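Long-range contact in dihydropyrimidinase (Dictyostelium discoideum, PDB 2FTW), which catalyses the reversible, zinc-dependent hydrolytic ring opening of 5,6-dihydrouracil and 5,6-dihydrothymine in the second step of reductive pyrimidine degradation: residues A[244-249]-A[268-273]. Residues are numbered along the deposited sequence; the frame is centred on the assembly and turned at random.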
loop_
_atom_site.group_PDB
_atom_site.type_symbol
_atom_site.label_atom_id
_atom_site.label_comp_id
_atom_site.label_asym_id
_atom_site.label_seq_id
_atom_site.Cartn_x
_atom_site.Cartn_y
_atom_site.Cartn_z
ATOM N N TYR A 244 2.653 -12.550 18.882
ATOM C CA TYR A 244 1.176 -12.393 18.980
ATOM C C TYR A 244 0.874 -11.033 19.582
ATOM O O TYR A 244 1.250 -10.759 20.717
ATOM C CB TYR A 244 0.616 -13.529 19.844
ATOM C CG TYR A 244 -0.902 -13.602 20.103
ATOM C CD1 TYR A 244 -1.511 -12.758 21.032
ATOM C CD2 TYR A 244 -1.704 -14.553 19.472
ATOM C CE1 TYR A 244 -2.894 -12.827 21.303
ATOM C CE2 TYR A 244 -3.107 -14.655 19.757
ATOM C CZ TYR A 244 -3.688 -13.775 20.674
ATOM O OH TYR A 244 -5.056 -13.831 20.994
ATOM N N ILE A 245 0.236 -10.164 18.804
ATOM C CA ILE A 245 -0.063 -8.813 19.244
ATOM C C ILE A 245 -1.446 -8.756 19.931
ATOM O O ILE A 245 -2.466 -8.896 19.290
ATOM C CB ILE A 245 -0.038 -7.802 18.077
ATOM C CG1 ILE A 245 1.187 -8.028 17.160
ATOM C CG2 ILE A 245 -0.049 -6.403 18.626
ATOM C CD1 ILE A 245 2.539 -7.835 17.841
ATOM N N VAL A 246 -1.441 -8.537 21.238
ATOM C CA VAL A 246 -2.664 -8.516 22.044
ATOM C C VAL A 246 -3.347 -7.159 21.916
ATOM O O VAL A 246 -2.686 -6.149 21.629
ATOM C CB VAL A 246 -2.385 -8.818 23.553
ATOM C CG1 VAL A 246 -1.529 -10.066 23.727
ATOM C CG2 VAL A 246 -1.737 -7.635 24.245
ATOM N N HIS A 247 -4.653 -7.136 22.186
ATOM C CA HIS A 247 -5.495 -5.945 22.000
ATOM C C HIS A 247 -5.009 -4.944 20.936
ATOM O O HIS A 247 -4.625 -3.811 21.240
ATOM C CB HIS A 247 -5.789 -5.235 23.330
ATOM C CG HIS A 247 -4.592 -5.022 24.203
ATOM N ND1 HIS A 247 -3.471 -4.342 23.782
ATOM C CD2 HIS A 247 -4.363 -5.371 25.490
ATOM C CE1 HIS A 247 -2.587 -4.307 24.765
ATOM N NE2 HIS A 247 -3.107 -4.919 25.815
ATOM N N VAL A 248 -5.060 -5.381 19.682
ATOM C CA VAL A 248 -4.817 -4.497 18.546
ATOM C C VAL A 248 -6.032 -3.575 18.433
ATOM O O VAL A 248 -7.111 -4.015 18.044
ATOM C CB VAL A 248 -4.600 -5.310 17.258
ATOM C CG1 VAL A 248 -4.429 -4.402 16.046
ATOM C CG2 VAL A 248 -3.386 -6.214 17.412
ATOM N N GLN A 249 -5.853 -2.304 18.806
ATOM C CA GLN A 249 -6.971 -1.356 18.952
ATOM C C GLN A 249 -7.087 -0.361 17.792
ATOM O O GLN A 249 -8.093 0.351 17.685
ATOM C CB GLN A 249 -6.814 -0.559 20.256
ATOM C CG GLN A 249 -7.038 -1.340 21.539
ATOM C CD GLN A 249 -8.473 -1.311 21.994
ATOM O OE1 GLN A 249 -9.297 -2.088 21.511
ATOM N NE2 GLN A 249 -8.792 -0.385 22.911
ATOM N N TYR A 268 0.716 -12.882 14.706
ATOM C CA TYR A 268 -0.726 -13.010 14.921
ATOM C C TYR A 268 -1.218 -11.753 15.642
ATOM O O TYR A 268 -0.449 -11.078 16.327
ATOM C CB TYR A 268 -1.050 -14.271 15.724
ATOM C CG TYR A 268 -0.489 -15.533 15.100
ATOM C CD1 TYR A 268 0.816 -15.942 15.364
ATOM C CD2 TYR A 268 -1.257 -16.312 14.248
ATOM C CE1 TYR A 268 1.342 -17.081 14.797
ATOM C CE2 TYR A 268 -0.735 -17.485 13.667
ATOM C CZ TYR A 268 0.567 -17.854 13.942
ATOM O OH TYR A 268 1.092 -19.010 13.394
ATOM N N GLY A 269 -2.491 -11.441 15.461
ATOM C CA GLY A 269 -3.085 -10.248 16.030
ATOM C C GLY A 269 -4.443 -10.509 16.647
ATOM O O GLY A 269 -5.230 -11.298 16.138
ATOM N N GLU A 270 -4.718 -9.810 17.736
ATOM C CA GLU A 270 -5.924 -10.017 18.524
ATOM C C GLU A 270 -6.680 -8.695 18.737
ATOM O O GLU A 270 -6.306 -7.903 19.592
ATOM C CB GLU A 270 -5.517 -10.605 19.859
ATOM C CG GLU A 270 -6.635 -10.865 20.848
ATOM C CD GLU A 270 -6.085 -10.945 22.261
ATOM O OE1 GLU A 270 -5.913 -9.861 22.880
ATOM O OE2 GLU A 270 -5.807 -12.089 22.728
ATOM N N PRO A 271 -7.734 -8.445 17.947
ATOM C CA PRO A 271 -8.630 -7.349 18.300
ATOM C C PRO A 271 -9.431 -7.749 19.527
ATOM O O PRO A 271 -9.394 -8.905 19.933
ATOM C CB PRO A 271 -9.543 -7.221 17.065
ATOM C CG PRO A 271 -9.550 -8.579 16.468
ATOM C CD PRO A 271 -8.174 -9.137 16.722
ATOM N N ILE A 272 -10.121 -6.804 20.144
ATOM C CA ILE A 272 -10.975 -7.125 21.297
ATOM C C ILE A 272 -12.369 -6.564 21.083
ATOM O O ILE A 272 -12.578 -5.725 20.217
ATOM C CB ILE A 272 -10.359 -6.666 22.645
ATOM C CG1 ILE A 272 -10.076 -5.156 22.659
ATOM C CG2 ILE A 272 -9.072 -7.445 22.926
ATOM C CD1 ILE A 272 -9.975 -4.589 24.049
ATOM N N ALA A 273 -13.326 -7.068 21.859
ATOM C CA ALA A 273 -14.731 -6.778 21.641
ATOM C C ALA A 273 -15.018 -5.267 21.667
ATOM O O ALA A 273 -15.786 -4.754 20.846
ATOM C CB ALA A 273 -15.594 -7.547 22.667
HETATM O O HOH W 1 -9.551 -4.145 19.705
#
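Tyr-244 pairs with Tyr-268 and Ile-245 with Gly-269 as neighbouring parallel strands of the (beta-alpha)8 barrel, joined through helix 251-262 in a beta-alpha-beta unit; from there the two segments continue side by side toward the zinc site. Backbone bonds zip the two together. Ile-245 N donates to Tyr-268 O (2.7 Å), Ile-245 O accepts Glu-270 N, and farther along Val-248 N donates to Glu-270 O at 2.8 Å.

The carboxylate of Glu-270 adds a second set of bonds. With CG anti to the backbone N (chi1 179°), its extended chain reaches across to the other segment, where OE2 accepts the phenol OH of Tyr-244 at 2.6 Å and OE1 takes the backbone N of His-247 at 3.1 Å. These two donors come to the anti sides of the oxygens, each about 30° out of the carboxylate plane, and the carboxylate stands nearly perpendicular to the tyrosine ring (82°). Buried, the group is also bonded to Thr-65 and, through OE1, to ND1 of the zinc ligand His-66. Glu-270 is thus a second-shell residue that probably helps to orient His-66 and to hold the backbone of His-247, a ligand of the second zinc together with His-191 and the carboxylated Lys-158.

Apolar contacts are fewer. Tyr-268 CB lies 3.8 Å from Tyr-244 CD2, and Ile-272 CG2 packs against His-247 CB.

At the far end a water bridges the segments, accepting from Ile-272 N and lying 2.7 Å from Gln-249 OE1, while Gln-249 NE2 bonds to Pro-298 O.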